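Local atomic coordinates of glutathione S-transferase (Rhodospirillum rubrum F11, PDB entry 4O7H), a protein that probably catalyses the conjugation of glutathione to electrophilic substrates through the glutathione thiol. Residues A12-R17 with R201-E206; L147-R152 with H184-E189. All blocks are in the same frame, centred on the assembly; numbering follows the deposited sequence.

Contact 1 of 2, residues A12-R17 with R201-E206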
loop_
_atom_site.group_PDB
_atom_site.type_symbol
_atom_site.label_atom_id
_atom_site.label_comp_id
_atom_site.label_asym_id
_atom_site.label_seq_id
_atom_site.Cartn_x
_atom_site.Cartn_y
_atom_site.Cartn_z
ATOM N N ALA A 12 7.367 7.430 -2.694
ATOM C CA ALA A 12 7.959 6.307 -2.021
ATOM C C ALA A 12 9.476 6.342 -2.038
ATOM O O ALA A 12 10.148 6.000 -1.077
ATOM C CB ALA A 12 7.474 5.011 -2.645
ATOM N N ALA A 13 10.027 6.734 -3.173
ATOM C CA ALA A 13 11.470 6.838 -3.285
ATOM C C ALA A 13 12.009 7.956 -2.427
ATOM O O ALA A 13 13.050 7.774 -1.761
ATOM C CB ALA A 13 11.895 6.988 -4.746
ATOM N N ARG A 14 11.296 9.081 -2.375
ATOM C CA ARG A 14 11.686 10.139 -1.450
ATOM C C ARG A 14 11.728 9.611 -0.045
ATOM O O ARG A 14 12.681 9.875 0.712
ATOM C CB ARG A 14 10.764 11.346 -1.568
ATOM C CG ARG A 14 10.915 12.172 -2.850
ATOM C CD ARG A 14 10.080 13.474 -2.820
ATOM N NE ARG A 14 10.452 14.258 -3.996
ATOM C CZ ARG A 14 10.644 15.570 -4.026
ATOM N NH1 ARG A 14 10.372 16.328 -2.988
ATOM N NH2 ARG A 14 11.122 16.117 -5.140
ATOM N N LYS A 15 10.685 8.895 0.347
ATOM C CA LYS A 15 10.636 8.326 1.691
ATOM C C LYS A 15 11.828 7.451 2.020
ATOM O O LYS A 15 12.414 7.541 3.094
ATOM C CB LYS A 15 9.325 7.575 1.952
ATOM C CG LYS A 15 9.472 6.610 3.132
ATOM C CD LYS A 15 8.179 6.188 3.688
ATOM C CE LYS A 15 7.387 5.403 2.728
ATOM N NZ LYS A 15 6.161 4.993 3.456
ATOM N N VAL A 16 12.220 6.570 1.100
ATOM C CA VAL A 16 13.355 5.711 1.347
ATOM C C VAL A 16 14.668 6.513 1.470
ATOM O O VAL A 16 15.482 6.245 2.343
ATOM C CB VAL A 16 13.434 4.595 0.292
ATOM C CG1 VAL A 16 14.690 3.757 0.483
ATOM C CG2 VAL A 16 12.235 3.627 0.398
ATOM N N ARG A 17 14.836 7.544 0.654
ATOM C CA ARG A 17 15.984 8.376 0.754
ATOM C C ARG A 17 16.070 9.024 2.154
ATOM O O ARG A 17 17.139 9.064 2.764
ATOM C CB ARG A 17 16.001 9.510 -0.283
ATOM C CG ARG A 17 16.134 9.036 -1.713
ATOM C CD ARG A 17 16.319 10.222 -2.621
ATOM N NE ARG A 17 17.702 10.716 -2.531
ATOM C CZ ARG A 17 18.140 11.752 -3.255
ATOM N NH1 ARG A 17 17.307 12.407 -4.048
ATOM N NH2 ARG A 17 19.428 12.094 -3.222
ATOM N N ARG A 201 17.505 17.213 3.217
ATOM C CA ARG A 201 18.207 18.223 2.418
ATOM C C ARG A 201 18.229 17.906 0.912
ATOM O O ARG A 201 17.946 18.799 0.114
ATOM C CB ARG A 201 19.622 18.467 2.944
ATOM C CG ARG A 201 20.264 19.657 2.224
ATOM C CD ARG A 201 21.709 19.901 2.641
ATOM N NE ARG A 201 21.784 20.942 3.660
ATOM C CZ ARG A 201 21.797 20.740 4.982
ATOM N NH1 ARG A 201 21.774 19.507 5.504
ATOM N NH2 ARG A 201 21.849 21.794 5.797
ATOM N N PRO A 202 18.529 16.673 0.470
ATOM C CA PRO A 202 18.525 16.435 -0.975
ATOM C C PRO A 202 17.167 16.669 -1.651
ATOM O O PRO A 202 17.069 17.093 -2.781
ATOM C CB PRO A 202 18.900 14.928 -1.105
ATOM C CG PRO A 202 19.553 14.594 0.145
ATOM C CD PRO A 202 18.955 15.473 1.215
ATOM N N LEU A 203 16.084 16.406 -0.925
ATOM C CA LEU A 203 14.763 16.664 -1.491
ATOM C C LEU A 203 14.541 18.144 -1.736
ATOM O O LEU A 203 13.797 18.527 -2.636
ATOM C CB LEU A 203 13.645 16.190 -0.542
ATOM C CG LEU A 203 13.364 14.704 -0.497
ATOM C CD1 LEU A 203 14.583 13.902 -0.128
ATOM C CD2 LEU A 203 12.218 14.455 0.487
ATOM N N LEU A 204 15.198 18.961 -0.939
ATOM C CA LEU A 204 15.060 20.421 -1.079
ATOM C C LEU A 204 15.940 20.987 -2.135
ATOM O O LEU A 204 15.545 21.972 -2.784
ATOM C CB LEU A 204 15.302 21.156 0.242
ATOM C CG LEU A 204 14.379 20.715 1.363
ATOM C CD1 LEU A 204 14.664 21.616 2.563
ATOM C CD2 LEU A 204 12.917 20.784 0.961
ATOM N N THR A 205 17.114 20.418 -2.327
ATOM C CA THR A 205 18.096 21.026 -3.257
ATOM C C THR A 205 18.047 20.509 -4.677
ATOM O O THR A 205 18.431 21.195 -5.623
ATOM C CB THR A 205 19.516 20.891 -2.701
ATOM O OG1 THR A 205 19.873 19.524 -2.561
ATOM C CG2 THR A 205 19.617 21.525 -1.324
ATOM N N GLU A 206 17.600 19.276 -4.855
ATOM C CA GLU A 206 17.550 18.695 -6.192
ATOM C C GLU A 206 16.306 19.201 -6.946
ATOM O O GLU A 206 15.308 19.623 -6.357
ATOM C CB GLU A 206 17.614 17.141 -6.081
ATOM C CG GLU A 206 18.910 16.644 -5.480
ATOM C CD GLU A 206 18.971 15.112 -5.305
ATOM O OE1 GLU A 206 18.069 14.436 -5.858
ATOM O OE2 GLU A 206 19.930 14.665 -4.652
#
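Arg17 and Glu206 form an end-on, two-pronged salt bridge, and Arg14 packs against Leu203 beside it; together they tie the first helix of the thioredoxin-like N-terminal domain to the short helix 201-205 near the C-terminus and to Glu206 just beyond its end. NH1 of Arg17 reaches OE1 of Glu206 at 2.8 Å, and its NH2 reaches OE2 of Glu206 at 3.0 Å. Both bonds are nearly straight (169° at the NH1 bond) and lie close to the guanidinium plane, but the carboxylate is turned 39° from that plane: OE1 is met from above the carboxylate plane, and OE2 on the syn side but also tilted out of it. The bend at chi3 of Arg17 (77°) directs its guanidinium to this acid, one face lying against Pro202, whose CB is 3.6 Å from NH2 of Arg17. NE of Arg17 is bonded to the hydroxyl of Tyr27, a third bond that would further restrict the group's rotation. A leucine in place of Arg17 would probably leave the Glu206 carboxylate without its counter-charge and Pro202 without the flat group against it. Alongside, CD2 of Leu203 lies 4.0 Å from CB of Arg14, whose extended chain carries its guanidinium past the leucine to Gly8 O, Ser171 and Tyr217. Strand 3-6 touches Arg17 through Leu4 and His6, while helix 161-175 meets Arg14 and Leu203 through Cys168.

Contact 2 of 2, residues L147-R152 with H184-E189; sequences LIDRRR and HPQAKE
Ile148 and Asp149, toward the C-terminal part of helix 127-150, meet a single residue, Gln186, in the first turn of helix 185-195. Ile148 comes first along the chain: its CG2 methyl rests 3.7 Å from the backbone O of Gln186 and 4.2 Å from CB of the same residue. With CG1 anti to the backbone N (chi1 -157°), the ethyl branch is carried away from segment 184-189, and the CG2 methyl makes the contact. Asp149 follows, its CA 7.0 Å from that of Gln186, and places its carboxylate beside the glutamine amide. OD1 of Asp149 is 3.4 Å from NE2 of Gln186, and CG of Asp149 is equally near that nitrogen. The two flat groups are turned 49° against each other, so the carboxylate and amide do not meet in a common plane. Gln186 reaches this position with its chain extended beyond CG. Farther along, Arg151 turns back over its own segment, with CD2 of Leu147 3.9 Å above the centre of its guanidinium plane, and forms a salt bridge with Glu90 of helix 85-119. The interface buries 136 Å², both sides summed, and its three touching residues are all at least partly exposed. This is peripheral helix-to-helix packing within the all-helical C-terminal domain of the glutathione S-transferase fold.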
loop_
_atom_site.group_PDB
_atom_site.type_symbol
_atom_site.label_atom_id
_atom_site.label_comp_id
_atom_site.label_asym_id
_atom_site.label_seq_id
_atom_site.Cartn_x
_atom_site.Cartn_y
_atom_site.Cartn_z
ATOM N N LEU A 147 -3.416 15.850 14.875
ATOM C CA LEU A 147 -2.452 14.910 15.452
ATOM C C LEU A 147 -1.305 15.636 16.153
ATOM O O LEU A 147 -0.938 15.326 17.282
ATOM C CB LEU A 147 -1.939 13.939 14.349
ATOM C CG LEU A 147 -2.960 13.040 13.694
ATOM C CD1 LEU A 147 -2.249 12.380 12.529
ATOM C CD2 LEU A 147 -3.473 12.021 14.731
ATOM N N ILE A 148 -0.688 16.608 15.475
ATOM C CA ILE A 148 0.527 17.262 15.986
ATOM C C ILE A 148 0.180 18.231 17.119
ATOM O O ILE A 148 1.047 18.593 17.877
ATOM C CB ILE A 148 1.365 17.919 14.824
ATOM C CG1 ILE A 148 2.836 18.078 15.245
ATOM C CG2 ILE A 148 0.807 19.248 14.386
ATOM C CD1 ILE A 148 3.498 16.726 15.375
ATOM N N ASP A 149 -1.084 18.611 17.252
ATOM C CA ASP A 149 -1.493 19.477 18.390
ATOM C C ASP A 149 -1.539 18.631 19.666
ATOM O O ASP A 149 -1.481 19.148 20.778
ATOM C CB ASP A 149 -2.869 20.055 18.142
ATOM C CG ASP A 149 -3.223 21.175 19.117
ATOM O OD1 ASP A 149 -2.333 21.947 19.497
ATOM O OD2 ASP A 149 -4.407 21.264 19.470
ATOM N N ARG A 150 -1.616 17.314 19.529
ATOM C CA ARG A 150 -1.656 16.494 20.738
ATOM C C ARG A 150 -0.535 15.515 20.912
ATOM O O ARG A 150 -0.473 14.811 21.896
ATOM C CB ARG A 150 -3.007 15.792 20.844
ATOM C CG ARG A 150 -3.381 14.889 19.708
ATOM C CD ARG A 150 -4.669 14.093 20.029
ATOM N NE ARG A 150 -5.777 14.966 20.380
ATOM C CZ ARG A 150 -6.780 14.658 21.227
ATOM N NH1 ARG A 150 -7.686 15.584 21.481
ATOM N NH2 ARG A 150 -6.892 13.471 21.817
ATOM N N ARG A 151 0.347 15.433 19.932
ATOM C CA ARG A 151 1.488 14.541 19.982
ATOM C C ARG A 151 2.749 15.268 19.589
ATOM O O ARG A 151 2.681 16.292 18.939
ATOM C CB ARG A 151 1.245 13.417 18.968
ATOM C CG ARG A 151 0.032 12.575 19.201
ATOM C CD ARG A 151 -0.226 11.683 18.002
ATOM N NE ARG A 151 -1.362 10.802 18.223
ATOM C CZ ARG A 151 -1.719 9.801 17.433
ATOM N NH1 ARG A 151 -2.787 9.082 17.719
ATOM N NH2 ARG A 151 -0.998 9.481 16.372
ATOM N N ARG A 152 3.892 14.727 19.963
ATOM C CA ARG A 152 5.165 15.318 19.648
ATOM C C ARG A 152 5.422 15.235 18.135
ATOM O O ARG A 152 5.848 16.201 17.512
ATOM C CB ARG A 152 6.238 14.573 20.421
ATOM C CG ARG A 152 7.610 15.167 20.339
ATOM C CD ARG A 152 8.565 14.237 21.067
ATOM N NE ARG A 152 9.874 14.823 21.277
ATOM C CZ ARG A 152 10.050 16.004 21.847
ATOM N NH1 ARG A 152 8.988 16.711 22.213
ATOM N NH2 ARG A 152 11.264 16.489 22.027
ATOM N N HIS A 184 -3.266 26.239 7.536
ATOM C CA HIS A 184 -3.056 25.120 8.466
ATOM C C HIS A 184 -1.748 25.301 9.226
ATOM O O HIS A 184 -0.761 24.533 9.034
ATOM C CB HIS A 184 -3.081 23.836 7.686
ATOM C CG HIS A 184 -4.377 23.610 6.983
ATOM N ND1 HIS A 184 -4.597 23.962 5.671
ATOM C CD2 HIS A 184 -5.540 23.112 7.444
ATOM C CE1 HIS A 184 -5.843 23.669 5.340
ATOM N NE2 HIS A 184 -6.440 23.177 6.410
ATOM N N PRO A 185 -1.678 26.354 10.063
ATOM C CA PRO A 185 -0.418 26.722 10.692
ATOM C C PRO A 185 0.255 25.619 11.553
ATOM O O PRO A 185 1.481 25.558 11.613
ATOM C CB PRO A 185 -0.768 27.955 11.531
ATOM C CG PRO A 185 -2.272 27.963 11.632
ATOM C CD PRO A 185 -2.765 27.322 10.380
ATOM N N GLN A 186 -0.517 24.763 12.219
ATOM C CA GLN A 186 0.096 23.721 13.053
ATOM C C GLN A 186 0.805 22.691 12.122
ATOM O O GLN A 186 1.907 22.233 12.426
ATOM C CB GLN A 186 -0.968 23.043 13.921
ATOM C CG GLN A 186 -1.623 24.047 14.876
ATOM C CD GLN A 186 -3.009 23.629 15.374
ATOM O OE1 GLN A 186 -3.904 23.318 14.588
ATOM N NE2 GLN A 186 -3.179 23.620 16.684
ATOM N N ALA A 187 0.139 22.300 11.053
ATOM C CA ALA A 187 0.771 21.406 10.022
ATOM C C ALA A 187 1.982 22.055 9.386
ATOM O O ALA A 187 3.019 21.401 9.194
ATOM C CB ALA A 187 -0.204 21.016 8.908
ATOM N N LYS A 188 1.877 23.354 9.091
ATOM C CA LYS A 188 3.019 24.068 8.554
ATOM C C LYS A 188 4.245 24.014 9.467
ATOM O O LYS A 188 5.400 23.764 9.022
ATOM C CB LYS A 188 2.621 25.530 8.312
ATOM C CG LYS A 188 3.716 26.299 7.589
ATOM C CD LYS A 188 3.419 27.785 7.485
ATOM C CE LYS A 188 4.710 28.490 7.099
ATOM N NZ LYS A 188 4.560 29.973 7.031
ATOM N N GLU A 189 4.021 24.229 10.754
ATOM C CA GLU A 189 5.116 24.174 11.712
ATOM C C GLU A 189 5.754 22.803 11.795
ATOM O O GLU A 189 6.943 22.699 11.914
ATOM C CB GLU A 189 4.679 24.667 13.098
ATOM C CG GLU A 189 4.590 26.199 13.127
ATOM C CD GLU A 189 5.727 26.893 12.329
ATOM O OE1 GLU A 189 6.943 26.777 12.716
ATOM O OE2 GLU A 189 5.422 27.545 11.267
#

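How the contacts relate
The two contacts lie at different depths in the chain, their centres 22 Å apart and their nearest atoms about 11 Å apart, without touching. Contact 1 is buried, about 7 Å from the centre of the chain, and joins the N-terminal domain to a helix close to the C-terminus. Contact 2 is a surface contact, about 18 Å out, between two helices of the C-terminal domain. Along the chain both segments of contact 2 fall between those of contact 1, and helix 185-195 is followed directly by helix 201-205. Contact 2 joins segments 32 residues apart, whereas contact 1 spans 184 and brings the chain's C-terminal part back against helix 11-22, linking the two domains.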